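Local coordinates for protein 4-dehydrase (Streptomyces venezuelae, PDB 2PO3) that probably acts as a pyridoxal phosphate-dependent aminotransferase on a TDP-linked sugar in the biosynthesis of desosamine, at residues T90-M95 against P137-V142; A84-L89 against A219-L224; G333-E338 against H350-A355. One frame throughout, in Å; residues are numbered along the deposited sequence.

Interaction 1: residues T90-M95 against P137-V142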
loop_
_atom_site.group_PDB
_atom_site.type_symbol
_atom_site.label_atom_id
_atom_site.label_comp_id
_atom_site.label_asym_id
_atom_site.label_seq_id
_atom_site.Cartn_x
_atom_site.Cartn_y
_atom_site.Cartn_z
ATOM N N THR A 90 -21.430 3.960 -3.926
ATOM C CA THR A 90 -22.040 2.668 -4.088
ATOM C C THR A 90 -22.354 2.429 -5.551
ATOM O O THR A 90 -22.491 3.328 -6.390
ATOM C CB THR A 90 -23.369 2.577 -3.296
ATOM O OG1 THR A 90 -24.221 3.636 -3.685
ATOM C CG2 THR A 90 -23.100 2.641 -1.797
ATOM N N GLY A 91 -22.482 1.163 -5.872
ATOM C CA GLY A 91 -22.846 0.796 -7.224
ATOM C C GLY A 91 -21.902 1.134 -8.357
ATOM O O GLY A 91 -20.778 0.635 -8.422
ATOM N N GLU A 92 -22.415 1.972 -9.248
ATOM C CA GLU A 92 -21.715 2.357 -10.443
ATOM C C GLU A 92 -21.012 3.667 -10.417
ATOM O O GLU A 92 -21.510 4.643 -9.840
ATOM C CB GLU A 92 -22.755 2.414 -11.597
ATOM C CG GLU A 92 -23.310 1.018 -11.939
ATOM C CD GLU A 92 -24.402 1.023 -12.973
ATOM O OE1 GLU A 92 -24.737 2.000 -13.618
ATOM O OE2 GLU A 92 -24.951 -0.157 -13.081
ATOM N N VAL A 93 -19.870 3.634 -11.108
ATOM C CA VAL A 93 -19.025 4.806 -11.263
ATOM C C VAL A 93 -18.674 5.028 -12.727
ATOM O O VAL A 93 -18.068 4.201 -13.413
ATOM C CB VAL A 93 -17.800 4.839 -10.364
ATOM C CG1 VAL A 93 -17.026 6.140 -10.628
ATOM C CG2 VAL A 93 -18.219 4.725 -8.896
ATOM N N ILE A 94 -19.094 6.169 -13.210
ATOM C CA ILE A 94 -18.842 6.463 -14.577
ATOM C C ILE A 94 -17.447 7.025 -14.763
ATOM O O ILE A 94 -17.053 7.958 -14.077
ATOM C CB ILE A 94 -19.888 7.438 -15.080
ATOM C CG1 ILE A 94 -21.248 6.728 -15.153
ATOM C CG2 ILE A 94 -19.446 7.993 -16.451
ATOM C CD1 ILE A 94 -22.441 7.655 -15.465
ATOM N N MET A 95 -16.744 6.452 -15.727
ATOM C CA MET A 95 -15.386 6.854 -16.017
ATOM C C MET A 95 -14.924 6.519 -17.451
ATOM O O MET A 95 -15.482 5.661 -18.161
ATOM C CB MET A 95 -14.470 6.121 -14.990
ATOM C CG MET A 95 -14.459 4.586 -15.177
ATOM S SD MET A 95 -13.340 3.635 -14.069
ATOM C CE MET A 95 -14.070 3.981 -12.468
ATOM N N PRO A 137 -29.981 4.233 -11.995
ATOM C CA PRO A 137 -30.408 4.350 -10.614
ATOM C C PRO A 137 -29.259 3.948 -9.684
ATOM O O PRO A 137 -29.216 4.366 -8.546
ATOM C CB PRO A 137 -31.657 3.474 -10.442
ATOM C CG PRO A 137 -32.110 3.096 -11.843
ATOM C CD PRO A 137 -30.908 3.326 -12.737
ATOM N N ARG A 138 -28.301 3.166 -10.199
ATOM C CA ARG A 138 -27.134 2.708 -9.454
ATOM C C ARG A 138 -25.932 3.662 -9.425
ATOM O O ARG A 138 -25.029 3.525 -8.601
ATOM C CB ARG A 138 -26.686 1.362 -9.975
ATOM C CG ARG A 138 -27.799 0.354 -9.849
ATOM C CD ARG A 138 -27.655 -0.833 -10.790
ATOM N NE ARG A 138 -27.648 -0.509 -12.218
ATOM C CZ ARG A 138 -28.731 -0.448 -12.984
ATOM N NH1 ARG A 138 -29.957 -0.651 -12.517
ATOM N NH2 ARG A 138 -28.578 -0.158 -14.267
ATOM N N THR A 139 -25.890 4.644 -10.315
ATOM C CA THR A 139 -24.769 5.567 -10.340
ATOM C C THR A 139 -24.591 6.452 -9.119
ATOM O O THR A 139 -25.499 7.180 -8.721
ATOM C CB THR A 139 -24.813 6.474 -11.580
ATOM O OG1 THR A 139 -25.246 5.679 -12.660
ATOM C CG2 THR A 139 -23.427 7.043 -11.898
ATOM N N SER A 140 -23.390 6.420 -8.544
ATOM C CA SER A 140 -23.113 7.279 -7.410
ATOM C C SER A 140 -22.156 8.413 -7.798
ATOM O O SER A 140 -22.124 9.488 -7.189
ATOM C CB SER A 140 -22.526 6.480 -6.260
ATOM O OG SER A 140 -21.737 5.444 -6.809
ATOM N N ALA A 141 -21.320 8.172 -8.819
ATOM C CA ALA A 141 -20.353 9.190 -9.194
ATOM C C ALA A 141 -19.746 9.026 -10.576
ATOM O O ALA A 141 -19.914 8.023 -11.283
ATOM C CB ALA A 141 -19.208 9.207 -8.174
ATOM N N VAL A 142 -19.011 10.088 -10.874
ATOM C CA VAL A 142 -18.241 10.305 -12.063
ATOM C C VAL A 142 -16.765 10.523 -11.682
ATOM O O VAL A 142 -16.390 11.371 -10.863
ATOM C CB VAL A 142 -18.735 11.541 -12.840
ATOM C CG1 VAL A 142 -17.983 11.783 -14.159
ATOM C CG2 VAL A 142 -20.223 11.478 -13.114
HETATM O O HOH W 1 -25.435 2.994 -5.879
HETATM O O HOH W 2 -23.750 4.200 -14.353
#

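Interaction 2: residues A84-L89 against A219-L224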
loop_
_atom_site.group_PDB
_atom_site.type_symbol
_atom_site.label_atom_id
_atom_site.label_comp_id
_atom_site.label_asym_id
_atom_site.label_seq_id
_atom_site.Cartn_x
_atom_site.Cartn_y
_atom_site.Cartn_z
ATOM N N ALA A 84 -13.272 6.623 -2.449
ATOM C CA ALA A 84 -14.531 5.959 -2.654
ATOM C C ALA A 84 -15.156 5.626 -1.327
ATOM O O ALA A 84 -16.257 6.111 -1.069
ATOM C CB ALA A 84 -14.423 4.703 -3.502
ATOM N N HIS A 85 -14.469 4.815 -0.501
ATOM C CA HIS A 85 -14.988 4.413 0.809
ATOM C C HIS A 85 -15.355 5.576 1.688
ATOM O O HIS A 85 -16.428 5.553 2.271
ATOM C CB HIS A 85 -14.137 3.406 1.599
ATOM C CG HIS A 85 -14.330 1.979 1.178
ATOM N ND1 HIS A 85 -15.573 1.457 0.848
ATOM C CD2 HIS A 85 -13.400 0.976 1.053
ATOM C CE1 HIS A 85 -15.359 0.166 0.553
ATOM N NE2 HIS A 85 -14.056 -0.164 0.661
ATOM N N ALA A 86 -14.468 6.570 1.784
ATOM C CA ALA A 86 -14.715 7.764 2.603
ATOM C C ALA A 86 -16.000 8.502 2.207
ATOM O O ALA A 86 -16.715 9.048 3.043
ATOM C CB ALA A 86 -13.526 8.737 2.544
ATOM N N ALA A 87 -16.275 8.513 0.902
ATOM C CA ALA A 87 -17.430 9.182 0.331
ATOM C C ALA A 87 -18.710 8.366 0.313
ATOM O O ALA A 87 -19.773 8.878 -0.049
ATOM C CB ALA A 87 -17.094 9.681 -1.060
ATOM N N GLY A 88 -18.610 7.099 0.690
ATOM C CA GLY A 88 -19.776 6.202 0.710
ATOM C C GLY A 88 -20.344 5.843 -0.662
ATOM O O GLY A 88 -21.546 5.594 -0.778
ATOM N N LEU A 89 -19.470 5.821 -1.676
ATOM C CA LEU A 89 -19.867 5.524 -3.028
ATOM C C LEU A 89 -20.431 4.151 -3.082
ATOM O O LEU A 89 -19.955 3.294 -2.389
ATOM C CB LEU A 89 -18.687 5.556 -4.020
ATOM C CG LEU A 89 -18.060 6.934 -4.087
ATOM C CD1 LEU A 89 -17.026 7.002 -5.217
ATOM C CD2 LEU A 89 -19.149 7.982 -4.278
ATOM N N ALA A 219 -10.749 14.206 6.682
ATOM C CA ALA A 219 -10.592 13.564 7.962
ATOM C C ALA A 219 -10.952 12.114 7.866
ATOM O O ALA A 219 -10.289 11.280 8.485
ATOM C CB ALA A 219 -11.554 14.180 8.936
ATOM N N ARG A 220 -12.022 11.821 7.111
ATOM C CA ARG A 220 -12.460 10.428 6.942
ATOM C C ARG A 220 -11.401 9.576 6.235
ATOM O O ARG A 220 -11.138 8.435 6.616
ATOM C CB ARG A 220 -13.771 10.280 6.174
ATOM C CG ARG A 220 -14.961 10.863 6.904
ATOM C CD ARG A 220 -16.228 10.623 6.115
ATOM N NE ARG A 220 -16.607 9.211 6.061
ATOM C CZ ARG A 220 -17.159 8.593 7.096
ATOM N NH1 ARG A 220 -17.383 9.239 8.261
ATOM N NH2 ARG A 220 -17.491 7.304 6.957
ATOM N N ILE A 221 -10.817 10.154 5.181
ATOM C CA ILE A 221 -9.789 9.463 4.424
ATOM C C ILE A 221 -8.593 9.190 5.321
ATOM O O ILE A 221 -7.983 8.114 5.362
ATOM C CB ILE A 221 -9.397 10.299 3.224
ATOM C CG1 ILE A 221 -10.523 10.143 2.208
ATOM C CG2 ILE A 221 -8.044 9.860 2.625
ATOM C CD1 ILE A 221 -10.619 11.349 1.297
ATOM N N ARG A 222 -8.250 10.209 6.070
ATOM C CA ARG A 222 -7.126 10.038 6.947
ATOM C C ARG A 222 -7.409 8.902 7.928
ATOM O O ARG A 222 -6.662 7.940 8.079
ATOM C CB ARG A 222 -6.781 11.359 7.611
ATOM C CG ARG A 222 -5.346 11.378 8.093
ATOM C CD ARG A 222 -4.926 12.720 8.654
ATOM N NE ARG A 222 -4.903 13.836 7.711
ATOM C CZ ARG A 222 -3.986 14.063 6.768
ATOM N NH1 ARG A 222 -2.956 13.255 6.535
ATOM N NH2 ARG A 222 -4.114 15.155 6.030
ATOM N N ALA A 223 -8.534 8.979 8.602
ATOM C CA ALA A 223 -8.831 7.928 9.546
ATOM C C ALA A 223 -8.898 6.558 8.892
ATOM O O ALA A 223 -8.333 5.604 9.415
ATOM C CB ALA A 223 -10.071 8.253 10.376
ATOM N N LEU A 224 -9.587 6.447 7.752
ATOM C CA LEU A 224 -9.695 5.148 7.090
ATOM C C LEU A 224 -8.338 4.588 6.628
ATOM O O LEU A 224 -8.146 3.378 6.504
ATOM C CB LEU A 224 -10.651 5.235 5.876
ATOM C CG LEU A 224 -12.135 5.348 6.210
ATOM C CD1 LEU A 224 -12.938 5.616 4.940
ATOM C CD2 LEU A 224 -12.652 4.090 6.909
#

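Interaction 3: residues G333-E338 against H350-A355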
loop_
_atom_site.group_PDB
_atom_site.type_symbol
_atom_site.label_atom_id
_atom_site.label_comp_id
_atom_site.label_asym_id
_atom_site.label_seq_id
_atom_site.Cartn_x
_atom_site.Cartn_y
_atom_site.Cartn_z
ATOM N N GLY A 333 -8.344 0.204 -24.403
ATOM C CA GLY A 333 -9.185 0.889 -23.424
ATOM C C GLY A 333 -9.443 -0.155 -22.333
ATOM O O GLY A 333 -9.321 -1.354 -22.577
ATOM N N CYS A 334 -9.764 0.266 -21.121
ATOM C CA CYS A 334 -9.996 -0.670 -20.037
ATOM C C CYS A 334 -11.171 -1.571 -20.301
ATOM O O CYS A 334 -11.237 -2.674 -19.750
ATOM C CB CYS A 334 -10.255 0.108 -18.736
ATOM S SG CYS A 334 -8.751 0.968 -18.250
ATOM N N HIS A 335 -12.100 -1.078 -21.133
ATOM C CA HIS A 335 -13.293 -1.864 -21.424
ATOM C C HIS A 335 -12.971 -3.160 -22.126
ATOM O O HIS A 335 -13.815 -4.019 -22.324
ATOM C CB HIS A 335 -14.340 -1.080 -22.201
ATOM C CG HIS A 335 -13.947 -0.811 -23.613
ATOM N ND1 HIS A 335 -12.976 0.128 -23.947
ATOM C CD2 HIS A 335 -14.403 -1.353 -24.769
ATOM C CE1 HIS A 335 -12.875 0.144 -25.271
ATOM N NE2 HIS A 335 -13.717 -0.736 -25.800
ATOM N N GLU A 336 -11.724 -3.289 -22.508
ATOM C CA GLU A 336 -11.252 -4.477 -23.189
ATOM C C GLU A 336 -10.342 -5.300 -22.308
ATOM O O GLU A 336 -9.748 -6.266 -22.773
ATOM C CB GLU A 336 -10.492 -4.134 -24.477
ATOM C CG GLU A 336 -11.402 -3.432 -25.501
ATOM C CD GLU A 336 -10.940 -3.617 -26.916
ATOM O OE1 GLU A 336 -10.635 -4.702 -27.391
ATOM O OE2 GLU A 336 -10.798 -2.481 -27.545
ATOM N N LEU A 337 -10.236 -4.927 -21.030
ATOM C CA LEU A 337 -9.363 -5.685 -20.153
ATOM C C LEU A 337 -10.216 -6.489 -19.188
ATOM O O LEU A 337 -11.350 -6.090 -18.971
ATOM C CB LEU A 337 -8.528 -4.709 -19.289
ATOM C CG LEU A 337 -7.482 -3.837 -20.007
ATOM C CD1 LEU A 337 -6.819 -2.920 -18.971
ATOM C CD2 LEU A 337 -6.408 -4.738 -20.614
ATOM N N GLU A 338 -9.674 -7.585 -18.609
ATOM C CA GLU A 338 -10.438 -8.362 -17.630
ATOM C C GLU A 338 -10.496 -7.602 -16.324
ATOM O O GLU A 338 -9.564 -6.914 -15.955
ATOM C CB GLU A 338 -9.895 -9.766 -17.380
ATOM C CG GLU A 338 -9.771 -10.541 -18.703
ATOM C CD GLU A 338 -11.105 -11.089 -19.139
ATOM O OE1 GLU A 338 -12.122 -11.090 -18.440
ATOM O OE2 GLU A 338 -11.057 -11.528 -20.363
ATOM N N HIS A 350 -14.306 6.506 -30.188
ATOM C CA HIS A 350 -13.217 7.472 -30.074
ATOM C C HIS A 350 -12.070 6.880 -29.258
ATOM O O HIS A 350 -10.911 7.007 -29.627
ATOM C CB HIS A 350 -13.729 8.813 -29.503
ATOM C CG HIS A 350 -14.744 9.402 -30.436
ATOM N ND1 HIS A 350 -14.414 9.690 -31.762
ATOM C CD2 HIS A 350 -16.055 9.724 -30.234
ATOM C CE1 HIS A 350 -15.503 10.195 -32.324
ATOM N NE2 HIS A 350 -16.500 10.231 -31.440
ATOM N N THR A 351 -12.431 6.206 -28.178
ATOM C CA THR A 351 -11.505 5.545 -27.322
ATOM C C THR A 351 -10.791 4.480 -28.127
ATOM O O THR A 351 -9.571 4.354 -28.168
ATOM C CB THR A 351 -12.300 4.851 -26.213
ATOM O OG1 THR A 351 -12.817 5.862 -25.366
ATOM C CG2 THR A 351 -11.444 3.830 -25.442
ATOM N N GLU A 352 -11.562 3.673 -28.798
ATOM C CA GLU A 352 -10.867 2.636 -29.532
ATOM C C GLU A 352 -9.941 3.135 -30.609
ATOM O O GLU A 352 -8.911 2.558 -30.902
ATOM C CB GLU A 352 -11.870 1.630 -30.107
ATOM C CG GLU A 352 -12.866 1.197 -29.027
ATOM C CD GLU A 352 -13.705 0.015 -29.404
ATOM O OE1 GLU A 352 -14.185 -0.743 -28.597
ATOM O OE2 GLU A 352 -13.826 -0.160 -30.692
ATOM N N ARG A 353 -10.306 4.229 -31.225
ATOM C CA ARG A 353 -9.461 4.731 -32.273
ATOM C C ARG A 353 -8.166 5.337 -31.755
ATOM O O ARG A 353 -7.088 5.187 -32.345
ATOM C CB ARG A 353 -10.282 5.702 -33.115
ATOM C CG ARG A 353 -9.583 6.299 -34.309
ATOM C CD ARG A 353 -10.369 7.507 -34.827
ATOM N NE ARG A 353 -9.598 8.417 -35.690
ATOM C CZ ARG A 353 -8.709 9.300 -35.243
ATOM N NH1 ARG A 353 -8.425 9.432 -33.938
ATOM N NH2 ARG A 353 -8.086 10.068 -36.135
ATOM N N LEU A 354 -8.256 6.039 -30.644
ATOM C CA LEU A 354 -7.066 6.670 -30.082
ATOM C C LEU A 354 -6.155 5.618 -29.504
ATOM O O LEU A 354 -4.934 5.624 -29.664
ATOM C CB LEU A 354 -7.502 7.632 -28.954
ATOM C CG LEU A 354 -6.420 8.500 -28.287
ATOM C CD1 LEU A 354 -5.625 9.248 -29.350
ATOM C CD2 LEU A 354 -7.101 9.533 -27.408
ATOM N N ALA A 355 -6.770 4.683 -28.816
ATOM C CA ALA A 355 -5.985 3.630 -28.194
ATOM C C ALA A 355 -5.125 2.920 -29.156
ATOM O O ALA A 355 -4.064 2.417 -28.788
ATOM C CB ALA A 355 -6.809 2.588 -27.502
#

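Interaction 1: residues T90-M95 against P137-V142
Glu92 and Arg138 meet where two neighbouring strands, 92-96 and 139-145, begin side by side. CB of Glu92 lies over the start of the second strand, 3.9 Å from the CA of Thr139. With CG anti to the carbonyl carbon (chi1 -67°), the chain then runs out extended: CG and CD of Glu92 pass beside CB of Arg138, and OE2 of Glu92 reaches NE of Arg138 at 2.9 Å in a salt bridge. The N-H lies almost in line with the oxygen, which sits in the guanidinium plane, whereas the arginine approaches from above the carboxylate plane, the two planes being 64° apart. Arg138 has two conformers, so this bridge, made in the one described, is less certain. OE1 of Glu92 turns to a water 2.5 Å away, which in turn accepts a bond from OG1 of Thr139; Thr136 hydrogen-bonds through OG1 to OE1 of Glu92 and through its backbone N to OG1 of Thr139.

Beneath the side chains the backbones pair in parallel. The N-H of Glu92 goes to the carbonyl of Arg138, and Ser140 N returns a bond to Glu92 O at 2.9 Å. The register then slips by one residue, a beta bulge, after which Val93 faces Ala141 and Ile94 N binds Ala141 O at 2.8 Å. CD1 of Ile94 packs on CG2 of Thr139 at 3.8 Å, on the same face of the sheet as Glu92 and Val142. Strand 113-117 flanks 92-96 on its other edge, and strand 167-171 adjoins 139-145. Such parallel pairing within a seven-stranded mixed sheet, containing a single reversed strand, is characteristic of the large domain of fold type I PLP enzymes, the aspartate aminotransferase fold.

Interaction 2: residues A84-L89 against A219-L224
Ala86 and Ile221 form the tight centre of this helix-helix contact: CB of Ala86 presses against CG1 of Ile221 at 3.3 Å, closer than ordinary van der Waals contact between carbons. The methyl also touches CB of Arg220, so the small side chain is seated against one turn of helix 215-225. With CG1 of Ile221 anti to its carbonyl carbon (chi1 -76°), that atom meets the Ala86 methyl; the side chain also touches Leu82 and Leu83 of helix 76-87 and Val71 of strand 69-73.

Packing is looser around Leu224. Its CD1 methyl lies beside the backbone of the other helix, 3.6 Å from Ala86 N, and stands 4.2 Å from CB of His85. The second subunit closes in here: the imidazole of His85 hydrogen-bonds through NE2 to the carbonyl of Trp109 of that subunit and meets its ring edge-to-face, while Leu224 packs on the same tryptophan.

At the partly exposed edge, Arg220 bends at chi3 (68°), bringing NE round to the carbonyl oxygen of Ala86, 3.0 Å away. NE lies in the carbonyl plane, on a lone pair, but the bond is bent, with 136° at the hydrogen, and the oxygen is tilted out of the guanidinium plane. Helix 76-87 ends just here in a Schellman motif at Gly88, a residue of positive phi. Gly88 N bonds back to His85 O and Leu89 N to Ala84 O, and the arginine takes Ala86 O, the next carbonyl after the two that receive the motif's bonds. The contact is thus apolar within and polar at one margin, where a cationic side chain beside the C-terminal end of a helix is probably favoured by the negative end of the helix dipole.

Interaction 3: residues G333-E338 against H350-A355
His335 and Glu352 are joined by a His-carboxylate hydrogen bond that ties a short 3-10 turn, residues 334-336, to helix 349-355. NE2 of His335 donates to OE1 of Glu352 at 2.8 Å, with 163° at the hydrogen, and meets the anti lone pair, away from the other oxygen. Ring and carboxylate are nearly coplanar, 11° apart, although the two side chains run at about a right angle. One side of the helix adds van der Waals contacts: CG2 of Thr351 touches CE1 of His335 obliquely at 4.0 Å, and CB of Ala355 stands 4.2 Å from Gly333 N.

Around this core, CG of Glu336 lies over one face of the imidazole, near its rim. OE2 of Glu336 comes within 3.9 Å of Glu352 OE1, so two carboxylates lie close to the imidazole and to each other, an arrangement that may favour a positively charged ring. CB of His335 already points toward the helix, and chi1 of 71° sets CG between the backbone N and the carbonyl carbon.

Farther out, ND1 of His335 is hydrogen-bonded to OG of Ser97, fixing the ring from its second nitrogen. Asp118 holds the helix start, binding His350 N through OD2 and Thr351 OG1 through OD1; this positions Thr351, whose CG2 lies 4.2 Å from CA of Gly333.

Overall arrangement
Interactions 1 and 2 are neighbours, with centres 16 Å apart, and they touch where Ala141 CB meets Leu89 CD2 at 4.1 Å. Helix 76-87 is followed, after a short loop, by strand 92-96, and both segments of interaction 1 fall in the chain between those of interaction 2. Interaction 3 follows later in the chain: its centre is 20 Å from that of interaction 1 and 30 Å from that of interaction 2. It is nevertheless linked to the sheet, because Ser97, the partner of His335, follows strand 92-96 directly. None of the three borders the bound PLP-sugar adduct: the side chains of Val93 and Leu224 each lie about 13 Å from a bound adduct, and Gly333 about 12 Å.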